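Local coordinates for signal transduction protein TRAP (Staphylococcus aureus, PDB 4AE5) that probably acts, when phosphorylated, as a regulator of staphylococcal virulence, raising RNAIII synthesis, toxin expression and biofilm formation through the agr system, at residues Lys18-Phe29 / Glu61-Cys69. Sequence-based numbering, arbitrary orientation. Where two conformers were deposited one is given.
Sequences KINNPTHQLFQF and EFSEHHFYC
With CG anti to the carbonyl carbon in both Phe27 (chi1 -62°) and Phe29, these alternate strand residues send their rings across to Phe62 and Tyr68, while Glu64, its chain extended beyond CG, reaches back to the backbone between them. Phenylalanine suits position 27 because its flat face receives a CH-pi contact: Phe62 CB stands 3.6 Å from the centroid of the Phe27 ring, almost on the normal. The Phe62 ring then turns an edge toward that same ring in an offset edge-to-face pair, its plane inclined by 60°. Arg104 adds a cation-pi contact to Phe62. Farther along, Tyr68 turns its edge toward the face of Phe29 in an offset edge-to-face pair, with Tyr68 CE1 3.4 Å from Phe29 CZ. Tyrosine does double duty here, since Tyr68 OH also accepts from Ser63 N at 2.9 Å and so ties strand 67-73 to the loop before it. Ser63 in turn forms an ST turn, its OG accepting from His65 N, within the type I turn from Ser63 to His66.

Glutamate at 64 has the length and the two oxygens its place requires. With its anti lone pair, Glu64 OE2 takes a nearly straight hydrogen bond of 2.8 Å from Gln28 N. Glu64 OE1 meets Lys18 NZ at 3.3 Å in a salt bridge, on the syn side and 26° out of the carboxylate plane. A water donates to both Gln28 O and Glu64 O, so Gln28 is held through its N-H and its C=O alike. One carboxylate thus links the end of helix 11-20, strand 27-30 of the closed antiparallel barrel and the turn leading into strand 67-73, and the lysine charge beside it should favour its ionised form.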
loop_
_atom_site.group_PDB
_atom_site.type_symbol
_atom_site.label_atom_id
_atom_site.label_comp_id
_atom_site.label_asym_id
_atom_site.label_seq_id
_atom_site.Cartn_x
_atom_site.Cartn_y
_atom_site.Cartn_z
ATOM N N LYS A 18 -14.976 7.041 9.515
ATOM C CA LYS A 18 -14.454 8.274 8.978
ATOM C C LYS A 18 -15.070 9.539 9.605
ATOM O O LYS A 18 -14.362 10.483 10.052
ATOM C CB LYS A 18 -14.655 8.282 7.475
ATOM C CG LYS A 18 -13.586 9.056 6.757
ATOM C CD LYS A 18 -13.780 8.892 5.272
ATOM C CE LYS A 18 -14.137 10.229 4.657
ATOM N NZ LYS A 18 -12.987 11.162 4.709
ATOM N N ILE A 19 -16.382 9.545 9.630
ATOM C CA ILE A 19 -17.135 10.741 10.034
ATOM C C ILE A 19 -17.192 10.915 11.563
ATOM O O ILE A 19 -17.306 12.041 12.060
ATOM C CB ILE A 19 -18.538 10.755 9.405
ATOM C CG1 ILE A 19 -18.459 10.689 7.880
ATOM C CG2 ILE A 19 -19.319 12.001 9.805
ATOM C CD1 ILE A 19 -17.996 11.986 7.243
ATOM N N ASN A 20 -17.107 9.810 12.287
ATOM C CA ASN A 20 -16.936 9.840 13.743
ATOM C C ASN A 20 -15.607 10.389 14.210
ATOM O O ASN A 20 -15.506 10.826 15.353
ATOM C CB ASN A 20 -17.151 8.445 14.392
ATOM C CG ASN A 20 -18.598 7.981 14.325
ATOM O OD1 ASN A 20 -18.942 6.897 14.847
ATOM N ND2 ASN A 20 -19.450 8.768 13.685
ATOM N N ASN A 21 -14.594 10.408 13.349
ATOM C CA ASN A 21 -13.220 10.734 13.792
ATOM C C ASN A 21 -12.609 11.796 12.908
ATOM O O ASN A 21 -11.616 11.534 12.231
ATOM C CB ASN A 21 -12.361 9.461 13.777
ATOM C CG ASN A 21 -12.816 8.437 14.800
ATOM O OD1 ASN A 21 -13.408 7.371 14.471
ATOM N ND2 ASN A 21 -12.587 8.756 16.043
ATOM N N PRO A 22 -13.213 12.996 12.899
ATOM C CA PRO A 22 -12.865 14.009 11.919
ATOM C C PRO A 22 -11.425 14.600 12.113
ATOM O O PRO A 22 -10.859 15.139 11.145
ATOM C CB PRO A 22 -13.947 15.076 12.139
ATOM C CG PRO A 22 -14.426 14.898 13.537
ATOM C CD PRO A 22 -13.999 13.546 14.031
ATOM N N THR A 23 -10.851 14.493 13.320
ATOM C CA THR A 23 -9.466 14.945 13.585
ATOM C C THR A 23 -8.334 14.014 13.016
ATOM O O THR A 23 -7.131 14.357 13.022
ATOM C CB THR A 23 -9.212 15.182 15.086
ATOM O OG1 THR A 23 -9.324 13.942 15.810
ATOM C CG2 THR A 23 -10.201 16.293 15.699
ATOM N N HIS A 24 -8.730 12.843 12.546
ATOM C CA HIS A 24 -7.858 11.860 11.989
ATOM C C HIS A 24 -7.970 11.878 10.492
ATOM O O HIS A 24 -9.100 11.943 9.941
ATOM C CB HIS A 24 -8.213 10.449 12.491
ATOM C CG HIS A 24 -7.736 10.192 13.900
ATOM N ND1 HIS A 24 -6.742 9.317 14.189
ATOM C CD2 HIS A 24 -8.105 10.789 15.106
ATOM C CE1 HIS A 24 -6.506 9.345 15.532
ATOM N NE2 HIS A 24 -7.363 10.229 16.086
ATOM N N GLN A 25 -6.809 11.716 9.841
ATOM C CA GLN A 25 -6.710 11.774 8.383
ATOM C C GLN A 25 -6.863 10.380 7.825
ATOM O O GLN A 25 -5.855 9.669 7.549
ATOM C CB GLN A 25 -5.340 12.332 7.966
ATOM C CG GLN A 25 -5.046 13.738 8.466
ATOM C CD GLN A 25 -3.973 13.763 9.573
ATOM O OE1 GLN A 25 -4.223 13.352 10.715
ATOM N NE2 GLN A 25 -2.764 14.243 9.229
ATOM N N LEU A 26 -8.114 9.992 7.600
ATOM C CA LEU A 26 -8.423 8.652 7.129
ATOM C C LEU A 26 -8.728 8.718 5.630
ATOM O O LEU A 26 -9.359 9.663 5.171
ATOM C CB LEU A 26 -9.604 8.082 7.939
ATOM C CG LEU A 26 -9.394 7.703 9.408
ATOM C CD1 LEU A 26 -10.670 7.850 10.208
ATOM C CD2 LEU A 26 -8.966 6.239 9.534
ATOM N N PHE A 27 -8.223 7.735 4.878
ATOM C CA PHE A 27 -8.408 7.676 3.393
ATOM C C PHE A 27 -9.223 6.403 3.066
ATOM O O PHE A 27 -8.814 5.265 3.356
ATOM C CB PHE A 27 -7.029 7.693 2.719
ATOM C CG PHE A 27 -6.256 8.982 3.006
ATOM C CD1 PHE A 27 -6.515 10.134 2.264
ATOM C CD2 PHE A 27 -5.355 9.053 4.052
ATOM C CE1 PHE A 27 -5.826 11.338 2.515
ATOM C CE2 PHE A 27 -4.664 10.263 4.331
ATOM C CZ PHE A 27 -4.896 11.392 3.555
ATOM N N GLN A 28 -10.384 6.591 2.495
ATOM C CA GLN A 28 -11.282 5.434 2.253
ATOM C C GLN A 28 -11.430 5.194 0.749
ATOM O O GLN A 28 -11.500 6.182 -0.029
ATOM C CB GLN A 28 -12.690 5.725 2.852
ATOM C CG GLN A 28 -13.612 4.530 2.596
ATOM C CD GLN A 28 -15.008 4.658 3.200
ATOM O OE1 GLN A 28 -15.459 5.758 3.566
ATOM N NE2 GLN A 28 -15.724 3.516 3.212
ATOM N N PHE A 29 -11.401 3.912 0.316
ATOM C CA PHE A 29 -11.517 3.567 -1.095
ATOM C C PHE A 29 -12.328 2.322 -1.337
ATOM O O PHE A 29 -12.529 1.537 -0.418
ATOM C CB PHE A 29 -10.134 3.286 -1.722
ATOM C CG PHE A 29 -9.160 4.405 -1.511
ATOM C CD1 PHE A 29 -8.441 4.503 -0.306
ATOM C CD2 PHE A 29 -8.947 5.336 -2.499
ATOM C CE1 PHE A 29 -7.566 5.565 -0.072
ATOM C CE2 PHE A 29 -8.034 6.390 -2.291
ATOM C CZ PHE A 29 -7.372 6.523 -1.059
ATOM N N GLU A 61 2.406 12.312 -0.785
ATOM C CA GLU A 61 1.305 12.319 0.181
ATOM C C GLU A 61 0.115 11.533 -0.326
ATOM O O GLU A 61 -0.111 11.451 -1.537
ATOM C CB GLU A 61 0.871 13.755 0.502
ATOM C CG GLU A 61 2.041 14.631 0.918
ATOM C CD GLU A 61 2.329 14.530 2.405
ATOM O OE1 GLU A 61 1.483 15.013 3.200
ATOM O OE2 GLU A 61 3.400 13.992 2.778
ATOM N N PHE A 62 -0.691 11.013 0.595
ATOM C CA PHE A 62 -1.951 10.370 0.186
ATOM C C PHE A 62 -3.014 11.373 -0.249
ATOM O O PHE A 62 -3.022 12.511 0.211
ATOM C CB PHE A 62 -2.533 9.566 1.380
ATOM C CG PHE A 62 -1.707 8.431 1.802
ATOM C CD1 PHE A 62 -1.214 7.545 0.859
ATOM C CD2 PHE A 62 -1.426 8.224 3.164
ATOM C CE1 PHE A 62 -0.424 6.462 1.223
ATOM C CE2 PHE A 62 -0.625 7.152 3.524
ATOM C CZ PHE A 62 -0.145 6.249 2.565
ATOM N N SER A 63 -3.939 10.961 -1.113
ATOM C CA SER A 63 -5.076 11.764 -1.443
ATOM C C SER A 63 -6.308 10.856 -1.687
ATOM O O SER A 63 -6.202 9.796 -2.352
ATOM C CB SER A 63 -4.811 12.534 -2.736
ATOM O OG SER A 63 -5.970 13.092 -3.265
ATOM N N GLU A 64 -7.472 11.246 -1.174
ATOM C CA GLU A 64 -8.668 10.506 -1.513
ATOM C C GLU A 64 -9.068 10.435 -2.996
ATOM O O GLU A 64 -9.939 9.635 -3.354
ATOM C CB GLU A 64 -9.855 10.941 -0.633
ATOM C CG GLU A 64 -9.740 10.303 0.750
ATOM C CD GLU A 64 -11.019 10.279 1.570
ATOM O OE1 GLU A 64 -11.599 11.390 1.774
ATOM O OE2 GLU A 64 -11.376 9.179 2.085
ATOM N N HIS A 65 -8.453 11.238 -3.872
ATOM C CA HIS A 65 -8.808 11.233 -5.306
ATOM C C HIS A 65 -7.847 10.436 -6.165
ATOM O O HIS A 65 -7.978 10.423 -7.377
ATOM C CB HIS A 65 -8.868 12.672 -5.874
ATOM C CG HIS A 65 -9.718 13.619 -5.051
ATOM N ND1 HIS A 65 -10.974 13.316 -4.661
ATOM C CD2 HIS A 65 -9.438 14.886 -4.531
ATOM C CE1 HIS A 65 -11.478 14.333 -3.929
ATOM N NE2 HIS A 65 -10.544 15.300 -3.858
ATOM N N HIS A 66 -6.826 9.849 -5.544
ATOM C CA HIS A 66 -5.863 8.993 -6.285
ATOM C C HIS A 66 -6.278 7.520 -6.420
ATOM O O HIS A 66 -7.061 6.976 -5.576
ATOM C CB HIS A 66 -4.461 9.066 -5.661
ATOM C CG HIS A 66 -3.778 10.458 -5.711
ATOM N ND1 HIS A 66 -4.289 11.530 -6.387
ATOM C CD2 HIS A 66 -2.634 10.905 -5.083
ATOM C CE1 HIS A 66 -3.435 12.595 -6.260
ATOM N NE2 HIS A 66 -2.430 12.199 -5.448
ATOM N N PHE A 67 -5.721 6.826 -7.406
ATOM C CA PHE A 67 -5.877 5.352 -7.526
ATOM C C PHE A 67 -4.689 4.751 -6.778
ATOM O O PHE A 67 -3.579 5.266 -6.849
ATOM C CB PHE A 67 -5.748 4.950 -8.985
ATOM C CG PHE A 67 -5.609 3.469 -9.216
ATOM C CD1 PHE A 67 -6.774 2.702 -9.397
ATOM C CD2 PHE A 67 -4.341 2.839 -9.290
ATOM C CE1 PHE A 67 -6.672 1.333 -9.619
ATOM C CE2 PHE A 67 -4.244 1.458 -9.480
ATOM C CZ PHE A 67 -5.413 0.712 -9.647
ATOM N N TYR A 68 -4.919 3.688 -6.039
ATOM C CA TYR A 68 -3.811 2.964 -5.392
ATOM C C TYR A 68 -3.818 1.499 -5.799
ATOM O O TYR A 68 -4.911 0.903 -5.945
ATOM C CB TYR A 68 -3.930 3.060 -3.870
ATOM C CG TYR A 68 -3.709 4.461 -3.391
ATOM C CD1 TYR A 68 -4.770 5.385 -3.304
ATOM C CD2 TYR A 68 -2.442 4.882 -3.051
ATOM C CE1 TYR A 68 -4.556 6.717 -2.938
ATOM C CE2 TYR A 68 -2.196 6.183 -2.655
ATOM C CZ TYR A 68 -3.295 7.107 -2.561
ATOM O OH TYR A 68 -3.012 8.421 -2.215
ATOM N N CYS A 69 -2.642 0.926 -5.972
ATOM C CA CYS A 69 -2.486 -0.512 -5.936
ATOM C C CYS A 69 -1.724 -0.961 -4.672
ATOM O O CYS A 69 -0.626 -0.453 -4.432
ATOM C CB CYS A 69 -1.731 -1.018 -7.177
ATOM S SG CYS A 69 -1.688 -2.852 -7.281
HETATM O O HOH W 1 -11.656 8.027 -2.063
#